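Ethylbenzene dehydrogenase beta-subunit (Aromatoleum aromaticum, PDB 2IVF) binds three iron/sulfur (4Fe-4S) clusters and one Fe3-S4 cluster, as an iron-sulfur subunit with a 4Fe-4S dicluster domain. Local coordinates at residues G74-G78 with E79-G83. Numbering follows the deposited sequence.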
loop_
_atom_site.group_PDB
_atom_site.type_symbol
_atom_site.label_atom_id
_atom_site.label_comp_id
_atom_site.label_asym_id
_atom_site.label_seq_id
_atom_site.Cartn_x
_atom_site.Cartn_y
_atom_site.Cartn_z
ATOM N N GLY B 74 13.320 31.195 -8.451
ATOM C CA GLY B 74 14.035 30.847 -9.670
ATOM C C GLY B 74 14.457 32.042 -10.486
ATOM O O GLY B 74 14.477 33.159 -9.977
ATOM N N PHE B 75 14.745 31.809 -11.777
ATOM C CA PHE B 75 15.226 32.851 -12.673
ATOM C C PHE B 75 14.430 32.860 -14.007
ATOM O O PHE B 75 14.123 31.804 -14.536
ATOM C CB PHE B 75 16.704 32.647 -13.008
ATOM C CG PHE B 75 17.619 32.518 -11.821
ATOM C CD1 PHE B 75 18.141 33.644 -11.200
ATOM C CD2 PHE B 75 18.039 31.262 -11.392
ATOM C CE1 PHE B 75 18.998 33.525 -10.125
ATOM C CE2 PHE B 75 18.924 31.127 -10.335
ATOM C CZ PHE B 75 19.397 32.270 -9.684
ATOM N N LEU B 76 14.136 34.056 -14.541
ATOM C CA LEU B 76 13.457 34.257 -15.854
ATOM C C LEU B 76 14.306 35.158 -16.738
ATOM O O LEU B 76 14.576 36.294 -16.367
ATOM C CB LEU B 76 12.107 34.943 -15.651
ATOM C CG LEU B 76 11.215 35.160 -16.884
ATOM C CD1 LEU B 76 10.081 34.135 -16.847
ATOM C CD2 LEU B 76 10.621 36.557 -16.934
ATOM N N ARG B 77 14.735 34.675 -17.903
ATOM C CA ARG B 77 15.691 35.422 -18.702
ATOM C C ARG B 77 16.935 35.618 -17.860
ATOM O O ARG B 77 17.633 36.612 -18.000
ATOM C CB ARG B 77 15.140 36.802 -19.128
ATOM C CG ARG B 77 13.662 36.803 -19.578
ATOM C CD ARG B 77 13.107 38.226 -19.828
ATOM N NE ARG B 77 11.652 38.251 -19.622
ATOM C CZ ARG B 77 10.839 39.216 -20.046
ATOM N NH1 ARG B 77 11.310 40.254 -20.732
ATOM N NH2 ARG B 77 9.534 39.131 -19.797
ATOM N N GLY B 78 17.194 34.679 -16.956
ATOM C CA GLY B 78 18.248 34.861 -15.973
ATOM C C GLY B 78 18.004 35.988 -14.974
ATOM O O GLY B 78 18.942 36.469 -14.341
ATOM N N GLU B 79 16.743 36.382 -14.806
ATOM C CA GLU B 79 16.352 37.391 -13.825
ATOM C C GLU B 79 15.725 36.726 -12.610
ATOM O O GLU B 79 14.734 36.006 -12.754
ATOM C CB GLU B 79 15.302 38.289 -14.431
ATOM C CG GLU B 79 15.805 39.038 -15.624
ATOM C CD GLU B 79 14.814 40.073 -16.053
ATOM O OE1 GLU B 79 15.063 41.273 -15.793
ATOM O OE2 GLU B 79 13.759 39.670 -16.590
ATOM N N PRO B 80 16.260 37.007 -11.410
ATOM C CA PRO B 80 15.693 36.378 -10.233
ATOM C C PRO B 80 14.278 36.817 -9.961
ATOM O O PRO B 80 13.963 37.986 -10.127
ATOM C CB PRO B 80 16.611 36.831 -9.103
ATOM C CG PRO B 80 17.330 37.965 -9.605
ATOM C CD PRO B 80 17.393 37.883 -11.069
ATOM N N GLN B 81 13.439 35.889 -9.513
ATOM C CA GLN B 81 12.019 36.168 -9.345
ATOM C C GLN B 81 11.649 36.083 -7.875
ATOM O O GLN B 81 12.058 35.158 -7.204
ATOM C CB GLN B 81 11.169 35.165 -10.140
ATOM C CG GLN B 81 11.419 35.213 -11.661
ATOM C CD GLN B 81 11.250 36.609 -12.249
ATOM O OE1 GLN B 81 10.172 37.187 -12.191
ATOM N NE2 GLN B 81 12.318 37.148 -12.822
ATOM N N PRO B 82 10.816 37.012 -7.395
ATOM C CA PRO B 82 10.412 36.931 -6.002
ATOM C C PRO B 82 9.573 35.700 -5.799
ATOM O O PRO B 82 9.004 35.152 -6.755
ATOM C CB PRO B 82 9.608 38.209 -5.784
ATOM C CG PRO B 82 9.091 38.558 -7.142
ATOM C CD PRO B 82 10.147 38.117 -8.104
ATOM N N GLY B 83 9.551 35.207 -4.571
ATOM C CA GLY B 83 8.795 34.018 -4.264
ATOM C C GLY B 83 8.066 34.150 -2.948
ATOM O O GLY B 83 8.195 35.154 -2.272
#
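A tight two-residue beta hairpin brings Leu76 against Glu79 and Phe75 against Pro80, with Arg77 and Gly78 at the corners of a type I' turn. Leu76 and Glu79 are the antiparallel hydrogen-bonded pair: Leu76 N gives a nearly straight bond to Glu79 O at 2.7 Å, and Glu79 N returns one to Leu76 O, whose position is less certain. Two residues farther from the turn, Gln81 N donates a hydrogen bond to Gly74 O at 3.0 Å.

Glu79 O has a second donor. The Gln81 chain, bent at chi2 (-54°), folds back along its own backbone and brings its amide to that oxygen. Gln81 NE2 lies 2.7 Å from Glu79 O, which sits in the amide plane. The N-H...O angle of this bond is 170°. NE2 stands above the carbonyl plane, on the face opposite to Leu76 N. On its way the amide runs alongside Leu76, NE2 lying 3.6 Å from Leu76 CB.

On the face of the hairpin that carries Phe75 and Pro80, Phe75 CD1 meets Pro80 CB at 4.1 Å. An aromatic side chain of another protein chain meets the Phe75 ring, and an aromatic side chain of that chain also packs on Pro80, so this face belongs to a subunit interface. At the turn, Arg77 and Glu79 run next to each other in the same direction; Arg77 NE to Glu79 OE2 is a long 4.0 Å, with the carboxylate oxygen well out of the guanidinium plane.

This long salt bridge is therefore held by charge, not by a directed hydrogen bond, whereas the two donors on Glu79 O tie both the partner strand and the Gln81 amide to a single carbonyl.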